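Local coordinates for protein transcriptional regulator, LuxR family (Burkholderia thailandensis, PDB 3MQQ) that probably regulates transcription by binding DNA through a LuxR-type helix-turn-helix, the chain here being its PAS domain, at residues L16-R22 and L103-T109; R22-C27 and R39-R45; A33-C37 and R82-F88. One frame throughout, in Å; residues are numbered along the deposited sequence. Where two conformers were deposited one is given.

Contact 1 of 3, residues L16-R22 and L103-T109. With NA (sodium ion), chain K; EOH (ethanol), chain H.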
loop_
_atom_site.group_PDB
_atom_site.type_symbol
_atom_site.label_atom_id
_atom_site.label_comp_id
_atom_site.label_asym_id
_atom_site.label_seq_id
_atom_site.Cartn_x
_atom_site.Cartn_y
_atom_site.Cartn_z
ATOM N N LEU B 16 -2.110 6.100 -3.615
ATOM C CA LEU B 16 -2.365 5.123 -4.699
ATOM C C LEU B 16 -2.558 5.848 -6.012
ATOM O O LEU B 16 -3.127 6.958 -6.073
ATOM C CB LEU B 16 -3.634 4.305 -4.439
ATOM C CG LEU B 16 -3.638 3.444 -3.190
ATOM C CD1 LEU B 16 -5.015 2.841 -3.015
ATOM C CD2 LEU B 16 -2.572 2.366 -3.289
ATOM N N VAL B 17 -2.121 5.210 -7.098
ATOM C CA VAL B 17 -2.259 5.783 -8.455
ATOM C C VAL B 17 -2.685 4.696 -9.392
ATOM O O VAL B 17 -2.119 3.608 -9.365
ATOM C CB VAL B 17 -0.908 6.379 -9.011
ATOM C CG1 VAL B 17 -0.974 6.651 -10.545
ATOM C CG2 VAL B 17 -0.489 7.632 -8.253
ATOM N N LEU B 18 -3.684 4.983 -10.236
ATOM C CA LEU B 18 -3.956 4.194 -11.447
ATOM C C LEU B 18 -3.269 4.931 -12.597
ATOM O O LEU B 18 -3.570 6.089 -12.832
ATOM C CB LEU B 18 -5.472 4.060 -11.692
ATOM C CG LEU B 18 -6.289 3.690 -10.464
ATOM C CD1 LEU B 18 -7.800 3.569 -10.824
ATOM C CD2 LEU B 18 -5.756 2.369 -9.881
ATOM N N SER B 19 -2.274 4.293 -13.221
ATOM C CA SER B 19 -1.430 4.984 -14.218
ATOM C C SER B 19 -1.686 4.442 -15.620
ATOM O O SER B 19 -2.354 3.401 -15.828
ATOM C CB SER B 19 0.047 4.814 -13.870
ATOM O OG SER B 19 0.451 3.460 -14.147
ATOM N N ARG B 20 -1.171 5.193 -16.590
ATOM C CA ARG B 20 -1.096 4.728 -17.983
ATOM C C ARG B 20 0.016 5.528 -18.636
ATOM O O ARG B 20 0.010 6.760 -18.578
ATOM C CB ARG B 20 -2.438 4.901 -18.703
ATOM C CG ARG B 20 -2.444 4.361 -20.101
ATOM C CD ARG B 20 -3.859 3.943 -20.509
ATOM N NE ARG B 20 -4.813 5.041 -20.717
ATOM C CZ ARG B 20 -4.521 6.291 -21.090
ATOM N NH1 ARG B 20 -5.504 7.163 -21.260
ATOM N NH2 ARG B 20 -3.269 6.690 -21.276
ATOM N N ASP B 21 0.982 4.816 -19.216
ATOM C CA ASP B 21 2.163 5.431 -19.847
ATOM C C ASP B 21 2.850 6.510 -18.989
ATOM O O ASP B 21 3.235 7.585 -19.479
ATOM C CB ASP B 21 1.776 5.957 -21.225
ATOM C CG ASP B 21 1.153 4.884 -22.092
ATOM O OD1 ASP B 21 1.507 3.692 -21.928
ATOM O OD2 ASP B 21 0.312 5.231 -22.935
ATOM N N ARG B 22 2.998 6.186 -17.709
ATOM C CA ARG B 22 3.678 7.021 -16.722
ATOM C C ARG B 22 2.939 8.331 -16.446
ATOM O O ARG B 22 3.553 9.301 -15.997
ATOM C CB ARG B 22 5.173 7.265 -17.045
ATOM C CG ARG B 22 5.947 6.009 -17.483
ATOM C CD ARG B 22 7.429 6.312 -17.590
ATOM N NE ARG B 22 8.047 6.364 -16.266
ATOM C CZ ARG B 22 9.313 6.710 -16.042
ATOM N NH1 ARG B 22 9.799 6.729 -14.799
ATOM N NH2 ARG B 22 10.085 7.038 -17.056
ATOM N N LEU B 103 5.581 -0.131 -18.182
ATOM C CA LEU B 103 5.329 1.285 -17.948
ATOM C C LEU B 103 4.017 1.763 -18.566
ATOM O O LEU B 103 3.730 2.961 -18.566
ATOM C CB LEU B 103 6.511 2.111 -18.461
ATOM C CG LEU B 103 7.797 1.854 -17.661
ATOM C CD1 LEU B 103 8.990 2.650 -18.192
ATOM C CD2 LEU B 103 7.586 2.109 -16.171
ATOM N N ALA B 104 3.198 0.822 -19.040
ATOM C CA ALA B 104 1.835 1.127 -19.505
ATOM C C ALA B 104 0.835 1.144 -18.327
ATOM O O ALA B 104 1.183 1.592 -17.225
ATOM C CB ALA B 104 1.405 0.128 -20.624
ATOM N N ALA B 105 -0.406 0.696 -18.521
ATOM C CA ALA B 105 -1.358 0.749 -17.410
ATOM C C ALA B 105 -0.831 -0.031 -16.202
ATOM O O ALA B 105 -0.294 -1.126 -16.343
ATOM C CB ALA B 105 -2.733 0.225 -17.826
ATOM N N GLY B 106 -0.959 0.551 -15.014
ATOM C CA GLY B 106 -0.638 -0.203 -13.816
ATOM C C GLY B 106 -1.169 0.450 -12.559
ATOM O O GLY B 106 -1.781 1.516 -12.608
ATOM N N VAL B 107 -0.957 -0.247 -11.444
ATOM C CA VAL B 107 -1.301 0.273 -10.111
ATOM C C VAL B 107 0.010 0.540 -9.373
ATOM O O VAL B 107 0.870 -0.320 -9.289
ATOM C CB VAL B 107 -2.226 -0.712 -9.315
ATOM C CG1 VAL B 107 -2.805 -0.060 -8.029
ATOM C CG2 VAL B 107 -3.381 -1.163 -10.176
ATOM N N TRP B 108 0.134 1.745 -8.809
ATOM C CA TRP B 108 1.354 2.188 -8.122
ATOM C C TRP B 108 1.025 2.710 -6.742
ATOM O O TRP B 108 -0.017 3.319 -6.563
ATOM C CB TRP B 108 2.034 3.283 -8.933
ATOM C CG TRP B 108 2.616 2.721 -10.203
ATOM C CD1 TRP B 108 1.974 2.507 -11.394
ATOM C CD2 TRP B 108 3.945 2.269 -10.369
ATOM N NE1 TRP B 108 2.836 1.934 -12.303
ATOM C CE2 TRP B 108 4.064 1.794 -11.702
ATOM C CE3 TRP B 108 5.055 2.221 -9.525
ATOM C CZ2 TRP B 108 5.257 1.273 -12.206
ATOM C CZ3 TRP B 108 6.256 1.700 -10.033
ATOM C CH2 TRP B 108 6.335 1.233 -11.359
ATOM N N THR B 109 1.926 2.447 -5.786
ATOM C CA THR B 109 1.728 2.873 -4.394
ATOM C C THR B 109 2.881 3.750 -3.989
ATOM O O THR B 109 3.989 3.554 -4.448
ATOM C CB THR B 109 1.607 1.686 -3.367
ATOM O OG1 THR B 109 2.895 1.089 -3.159
ATOM C CG2 THR B 109 0.619 0.607 -3.801
HETATM NA NA NA K . 2.262 3.798 -16.185
HETATM C C1 EOH H . 6.934 5.572 -12.779
HETATM C C2 EOH H . 6.649 5.243 -14.217
HETATM O O EOH H . 8.028 6.432 -12.677
HETATM O O HOH W 1 4.516 3.910 -14.704
#
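Strands 15-20 and 106-112 pair antiparallel in the middle of the PAS sheet, and the backbone at the open end of the pair helps to hold a sodium ion. V17 and W108 form a hydrogen-bonded pair, V17 N reaching W108 O at 2.9 Å and W108 N returning to V17 O. One step on, S19 N points almost straight at G106 O (2.9 Å, 179° at the hydrogen). The return bond from G106 N to S19 O is longer, 3.3 Å, its donor above the carbonyl plane. On one face L16 CD2 lies alongside T109 CG2; the second subunit packs against this side. On the other face S19 OG sits at the edge of the W108 indole, 3.3 Å from CD1. Placed between the backbone N and the carbonyl carbon (chi1 73°), S19 OG lies 2.7 Å from the sodium ion. L103 O, A104 O (2.7 Å) and a water are further ligands, and R22 also lines the site. Beyond the metal, R22 bends at chi3 and runs beside L103, whose CD1 lies over one guanidinium face; R22 NH1 donates to an ethanol oxygen at 2.8 Å, though the ethanol's placement, too close to R22 NE, is doubtful. W108 continues inward to I64 and M68 of helix 54-71, the sheet-and-helix packing of a PAS fold, with its first and last strands adjacent.

Contact 2 of 3, residues R22-C27 and R39-R45. With EOH (ethanol), chain H.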
loop_
_atom_site.group_PDB
_atom_site.type_symbol
_atom_site.label_atom_id
_atom_site.label_comp_id
_atom_site.label_asym_id
_atom_site.label_seq_id
_atom_site.Cartn_x
_atom_site.Cartn_y
_atom_site.Cartn_z
ATOM N N ARG B 22 2.998 6.186 -17.709
ATOM C CA ARG B 22 3.678 7.021 -16.722
ATOM C C ARG B 22 2.939 8.331 -16.446
ATOM O O ARG B 22 3.553 9.301 -15.997
ATOM C CB ARG B 22 5.173 7.265 -17.045
ATOM C CG ARG B 22 5.947 6.009 -17.483
ATOM C CD ARG B 22 7.429 6.312 -17.590
ATOM N NE ARG B 22 8.047 6.364 -16.266
ATOM C CZ ARG B 22 9.313 6.710 -16.042
ATOM N NH1 ARG B 22 9.799 6.729 -14.799
ATOM N NH2 ARG B 22 10.085 7.038 -17.056
ATOM N N VAL B 23 1.638 8.349 -16.758
ATOM C CA VAL B 23 0.762 9.449 -16.412
ATOM C C VAL B 23 -0.224 8.985 -15.327
ATOM O O VAL B 23 -0.729 7.857 -15.368
ATOM C CB VAL B 23 -0.007 9.951 -17.634
ATOM C CG1 VAL B 23 -1.007 11.080 -17.238
ATOM C CG2 VAL B 23 1.001 10.471 -18.673
ATOM N N ILE B 24 -0.494 9.859 -14.361
ATOM C CA ILE B 24 -1.452 9.559 -13.299
ATOM C C ILE B 24 -2.875 9.734 -13.849
ATOM O O ILE B 24 -3.273 10.850 -14.157
ATOM C CB ILE B 24 -1.285 10.526 -12.137
ATOM C CG1 ILE B 24 0.111 10.381 -11.487
ATOM C CG2 ILE B 24 -2.435 10.370 -11.135
ATOM C CD1 ILE B 24 0.368 11.470 -10.401
ATOM N N GLU B 25 -3.628 8.640 -13.985
ATOM C CA GLU B 25 -5.009 8.728 -14.472
ATOM C C GLU B 25 -6.002 8.909 -13.323
ATOM O O GLU B 25 -7.058 9.542 -13.489
ATOM C CB GLU B 25 -5.370 7.515 -15.329
ATOM C CG GLU B 25 -4.386 7.254 -16.448
ATOM C CD GLU B 25 -4.591 8.178 -17.628
ATOM O OE1 GLU B 25 -5.204 7.735 -18.612
ATOM O OE2 GLU B 25 -4.151 9.343 -17.571
ATOM N N ASP B 26 -5.653 8.367 -12.154
ATOM C CA ASP B 26 -6.465 8.569 -10.962
ATOM C C ASP B 26 -5.552 8.426 -9.769
ATOM O O ASP B 26 -4.522 7.766 -9.857
ATOM C CB ASP B 26 -7.631 7.573 -10.907
ATOM C CG ASP B 26 -8.719 7.977 -9.926
ATOM O OD1 ASP B 26 -8.687 9.092 -9.348
ATOM O OD2 ASP B 26 -9.655 7.169 -9.743
ATOM N N CYS B 27 -5.916 9.082 -8.671
ATOM C CA CYS B 27 -5.129 8.964 -7.460
ATOM C C CYS B 27 -6.019 9.285 -6.271
ATOM O O CYS B 27 -7.151 9.790 -6.407
ATOM C CB CYS B 27 -3.867 9.881 -7.478
ATOM S SG CYS B 27 -4.206 11.679 -7.261
ATOM N N ARG B 39 -5.604 16.772 -5.465
ATOM C CA ARG B 39 -5.755 15.678 -6.426
ATOM C C ARG B 39 -5.862 16.223 -7.849
ATOM O O ARG B 39 -5.281 15.665 -8.776
ATOM C CB ARG B 39 -7.008 14.849 -6.117
ATOM C CG ARG B 39 -6.912 13.892 -4.943
ATOM C CD ARG B 39 -8.142 12.952 -4.940
ATOM N NE ARG B 39 -8.430 12.395 -6.266
ATOM C CZ ARG B 39 -9.620 12.413 -6.857
ATOM N NH1 ARG B 39 -10.673 12.942 -6.243
ATOM N NH2 ARG B 39 -9.762 11.882 -8.066
ATOM N N ALA B 40 -6.598 17.324 -8.004
ATOM C CA ALA B 40 -6.744 17.987 -9.303
ATOM C C ALA B 40 -5.392 18.357 -9.914
ATOM O O ALA B 40 -5.267 18.395 -11.138
ATOM C CB ALA B 40 -7.612 19.224 -9.175
ATOM N N ASP B 41 -4.394 18.646 -9.082
ATOM C CA ASP B 41 -3.045 18.976 -9.589
ATOM C C ASP B 41 -2.334 17.754 -10.175
ATOM O O ASP B 41 -1.422 17.897 -10.979
ATOM C CB ASP B 41 -2.159 19.612 -8.508
ATOM C CG ASP B 41 -2.690 20.965 -8.023
ATOM O OD1 ASP B 41 -3.056 21.828 -8.859
ATOM O OD2 ASP B 41 -2.738 21.163 -6.792
ATOM N N LEU B 42 -2.769 16.559 -9.772
ATOM C CA LEU B 42 -2.070 15.330 -10.136
ATOM C C LEU B 42 -2.746 14.561 -11.253
ATOM O O LEU B 42 -2.091 13.821 -11.985
ATOM C CB LEU B 42 -1.864 14.432 -8.900
ATOM C CG LEU B 42 -0.859 14.995 -7.886
ATOM C CD1 LEU B 42 -1.029 14.364 -6.528
ATOM C CD2 LEU B 42 0.541 14.747 -8.426
ATOM N N ILE B 43 -4.056 14.701 -11.368
ATOM C CA ILE B 43 -4.784 13.995 -12.411
ATOM C C ILE B 43 -4.338 14.453 -13.801
ATOM O O ILE B 43 -4.450 15.628 -14.169
ATOM C CB ILE B 43 -6.296 14.174 -12.260
ATOM C CG1 ILE B 43 -6.736 13.665 -10.885
ATOM C CG2 ILE B 43 -7.042 13.478 -13.405
ATOM C CD1 ILE B 43 -6.487 12.205 -10.657
ATOM N N GLY B 44 -3.822 13.500 -14.567
ATOM C CA GLY B 44 -3.356 13.772 -15.918
ATOM C C GLY B 44 -1.963 14.350 -15.908
ATOM O O GLY B 44 -1.512 14.874 -16.901
ATOM N N ARG B 45 -1.284 14.256 -14.768
ATOM C CA ARG B 45 0.109 14.688 -14.648
ATOM C C ARG B 45 1.075 13.536 -14.918
ATOM O O ARG B 45 0.864 12.423 -14.383
ATOM C CB ARG B 45 0.340 15.284 -13.237
ATOM C CG ARG B 45 1.550 16.186 -13.147
ATOM C CD ARG B 45 1.311 17.549 -13.842
ATOM N NE ARG B 45 0.569 18.433 -12.962
ATOM C CZ ARG B 45 0.661 19.759 -12.931
ATOM N NH1 ARG B 45 1.499 20.427 -13.737
ATOM N NH2 ARG B 45 -0.090 20.438 -12.085
HETATM C C1 EOH H . 6.934 5.572 -12.779
HETATM C C2 EOH H . 6.649 5.243 -14.217
HETATM O O EOH H . 8.028 6.432 -12.677
#
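I24 turns its side chain into the bend at residues 42-45, and nearly every atom of it finds something there. CB lies 3.4 Å from L42 O and also near R45 O. CG1, anti to the carbonyl carbon (chi1 -63°), passes beside R45 O, while CG2 leans to L42 O and more loosely to I43 CD1. At the tip, CD1 meets L42 CD2 at 3.8 Å, the two side chains crossing at a slant; L31 of helix 29-34 packs against both residues. The backbone of I24 is gripped as well: its N donates to R45 O (2.9 Å, 179° at the hydrogen), and its O receives G44 N at 2.7 Å. L42 to R45 form a type II beta turn, closed by R45 N to L42 O, with G44 at positive phi. The edge strand of the PAS sheet is thus tied to the turn that ends the short, weakly bonded helix 39-42, while its other side pairs with strand 15-20, where E25 and D26 both face L18 in a classic beta bulge. Past the corner at E25, I43 CD1 rests 3.6 Å from D26 CA and also touches C27 SG, which has L42 CB as a further neighbour. R39, bent at chi3, brings its guanidinium across the strand end: NH2 makes a weak salt bridge to D26 OD1 at 3.3 Å, the two planes 56° apart, and NE a weak hydrogen bond to C27 O at 2.9 Å. D26 OD2 is held instead by Y5 of the second subunit. R45 folds back on its own segment, NE and NH2 both donating to D41 O within the guanidinium plane.

Contact 3 of 3, residues A33-C37 and R82-F88. With EOH (ethanol), chain I.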
loop_
_atom_site.group_PDB
_atom_site.type_symbol
_atom_site.label_atom_id
_atom_site.label_comp_id
_atom_site.label_asym_id
_atom_site.label_seq_id
_atom_site.Cartn_x
_atom_site.Cartn_y
_atom_site.Cartn_z
ATOM N N ALA B 33 -1.652 14.448 -0.422
ATOM C CA ALA B 33 -1.077 14.863 0.855
ATOM C C ALA B 33 0.437 14.741 0.806
ATOM O O ALA B 33 1.144 15.691 1.165
ATOM C CB ALA B 33 -1.676 14.053 2.035
ATOM N N ILE B 34 0.921 13.593 0.315
ATOM C CA ILE B 34 2.360 13.345 0.282
ATOM C C ILE B 34 3.050 14.422 -0.551
ATOM O O ILE B 34 4.094 14.971 -0.149
ATOM C CB ILE B 34 2.687 11.949 -0.295
ATOM C CG1 ILE B 34 2.161 10.828 0.624
ATOM C CG2 ILE B 34 4.190 11.813 -0.559
ATOM C CD1 ILE B 34 2.110 9.441 -0.045
ATOM N N PHE B 35 2.450 14.744 -1.695
ATOM C CA PHE B 35 3.060 15.694 -2.626
ATOM C C PHE B 35 2.646 17.152 -2.426
ATOM O O PHE B 35 2.968 18.023 -3.237
ATOM C CB PHE B 35 2.913 15.194 -4.071
ATOM C CG PHE B 35 3.803 14.031 -4.364
ATOM C CD1 PHE B 35 5.146 14.231 -4.688
ATOM C CD2 PHE B 35 3.334 12.729 -4.222
ATOM C CE1 PHE B 35 5.993 13.135 -4.918
ATOM C CE2 PHE B 35 4.153 11.638 -4.465
ATOM C CZ PHE B 35 5.499 11.849 -4.797
ATOM N N ARG B 36 1.960 17.397 -1.311
ATOM C CA ARG B 36 1.540 18.738 -0.893
ATOM C C ARG B 36 0.810 19.523 -1.971
ATOM O O ARG B 36 1.124 20.702 -2.217
ATOM C CB ARG B 36 2.746 19.561 -0.391
ATOM C CG ARG B 36 3.681 18.837 0.553
ATOM C CD ARG B 36 3.063 18.520 1.919
ATOM N NE ARG B 36 4.067 18.107 2.910
ATOM C CZ ARG B 36 4.159 16.890 3.446
ATOM N NH1 ARG B 36 3.299 15.931 3.120
ATOM N NH2 ARG B 36 5.105 16.640 4.341
ATOM N N CYS B 37 -0.186 18.885 -2.588
ATOM C CA CYS B 37 -1.011 19.548 -3.599
ATOM C C CYS B 37 -2.433 18.998 -3.551
ATOM O O CYS B 37 -2.767 18.241 -2.642
ATOM C CB CYS B 37 -0.416 19.328 -4.980
ATOM S SG CYS B 37 -0.232 17.587 -5.392
ATOM N N ARG B 82 8.247 16.938 -3.547
ATOM C CA ARG B 82 6.930 17.526 -3.262
ATOM C C ARG B 82 6.686 18.781 -4.106
ATOM O O ARG B 82 7.635 19.412 -4.574
ATOM C CB ARG B 82 6.786 17.856 -1.763
ATOM C CG ARG B 82 7.187 16.730 -0.813
ATOM C CD ARG B 82 6.882 17.089 0.645
ATOM N NE ARG B 82 7.648 16.324 1.631
ATOM C CZ ARG B 82 7.273 15.149 2.130
ATOM N NH1 ARG B 82 6.137 14.570 1.710
ATOM N NH2 ARG B 82 8.026 14.550 3.035
ATOM N N ALA B 83 5.420 19.120 -4.338
ATOM C CA ALA B 83 5.090 20.426 -4.905
ATOM C C ALA B 83 5.802 21.492 -4.067
ATOM O O ALA B 83 5.739 21.469 -2.835
ATOM C CB ALA B 83 3.573 20.659 -4.922
ATOM N N GLY B 84 6.514 22.393 -4.731
ATOM C CA GLY B 84 7.278 23.421 -4.017
ATOM C C GLY B 84 8.742 23.053 -3.843
ATOM O O GLY B 84 9.544 23.868 -3.378
ATOM N N GLY B 85 9.095 21.823 -4.212
ATOM C CA GLY B 85 10.508 21.437 -4.318
ATOM C C GLY B 85 11.157 20.593 -3.227
ATOM O O GLY B 85 12.262 20.085 -3.431
ATOM N N GLU B 86 10.505 20.418 -2.079
ATOM C CA GLU B 86 11.134 19.634 -0.997
ATOM C C GLU B 86 11.384 18.198 -1.432
ATOM O O GLU B 86 10.467 17.523 -1.896
ATOM C CB GLU B 86 10.312 19.619 0.300
ATOM C CG GLU B 86 10.981 18.790 1.406
ATOM C CD GLU B 86 10.237 18.805 2.745
ATOM O OE1 GLU B 86 9.047 18.420 2.793
ATOM O OE2 GLU B 86 10.861 19.189 3.757
ATOM N N LEU B 87 12.623 17.749 -1.259
ATOM C CA LEU B 87 13.007 16.379 -1.592
ATOM C C LEU B 87 12.802 15.477 -0.373
ATOM O O LEU B 87 13.068 15.879 0.776
ATOM C CB LEU B 87 14.463 16.343 -2.115
ATOM C CG LEU B 87 14.730 17.184 -3.375
ATOM C CD1 LEU B 87 16.198 17.132 -3.784
ATOM C CD2 LEU B 87 13.840 16.774 -4.558
ATOM N N PHE B 88 12.293 14.275 -0.617
ATOM C CA PHE B 88 11.967 13.362 0.483
ATOM C C PHE B 88 12.069 11.934 0.012
ATOM O O PHE B 88 12.016 11.658 -1.189
ATOM C CB PHE B 88 10.558 13.636 1.024
ATOM C CG PHE B 88 9.460 13.170 0.113
ATOM C CD1 PHE B 88 8.702 12.032 0.431
ATOM C CD2 PHE B 88 9.165 13.873 -1.062
ATOM C CE1 PHE B 88 7.678 11.613 -0.402
ATOM C CE2 PHE B 88 8.140 13.439 -1.913
ATOM C CZ PHE B 88 7.403 12.321 -1.585
HETATM C C1 EOH I . 1.920 12.924 3.631
HETATM C C2 EOH I . 1.266 12.249 4.833
HETATM O O EOH I . 3.333 13.116 3.687
#
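The R82 guanidinium is sandwiched between two flat groups. On one face lies the guanidinium of R36, nearly parallel (planes 12° apart, centres 3.8 Å), with R36 NH2 over the centre of R82; on the opposite face lies the F88 ring, CG being its nearest atom. At the edge, R82 NH1 donates to I34 O at 2.8 Å, in the carbonyl plane and on a lone pair. Another edge nitrogen, NE, makes a salt bridge to E86 OE1 at 2.8 Å, somewhat tilted from the plane. R82 NH1 also forms a salt bridge with D112. Two carboxylates beside the stacked arginines probably offset their like charges. R36 is bent at chi2 (-68°), which lays its end along the extended R82 chain. Its own edge is used by NH1, which donates to A33 O and to the oxygen of an ethanol molecule, the latter at 2.9 Å. A33 O also takes the R36 backbone N, and the two donors reach it from opposite faces of its plane. F88 also turns its edge toward the face of F35 in an offset edge-to-face pair, centroids 5.4 Å apart and planes at 71°. F88 CZ also meets I34 CG2 at 3.4 Å, the I34 and F88 side chains crossing at about a right angle. A83 N donates to F35 O at 2.9 Å, and A83 CB lies close to the same oxygen. R36, at positive phi, is the C-prime residue of the Schellman motif ending helix 29-34. This helix end therefore sits against the type II turn R82-G85 between strands 74-81 and 87-96, with M80 of the outer strand touching both F35 and F88.

How the contacts relate
Contacts 1 and 2 are neighbours, their centres 10 Å apart, and share R22. Strands 15-20 and 23-27 run side by side between them: R20 NH1 makes a salt bridge to E25 OE1 at 2.7 Å, and L16 O packs on C27 CB. The sodium ion belongs to contact 1, though the R22 side chain comes within about 4 Å of it; the nearby ethanol, doubtful in position, is also hydrogen-bonded to Y51 OH. Contact 3 lies farther off, its centre 19 Å from that of contact 1, on the opposite side of the chain's centre. It meets contact 2 where L42 CD1 packs against C37 SG at 3.5 Å. This joins the loop after helix 29-34 to helix 39-42.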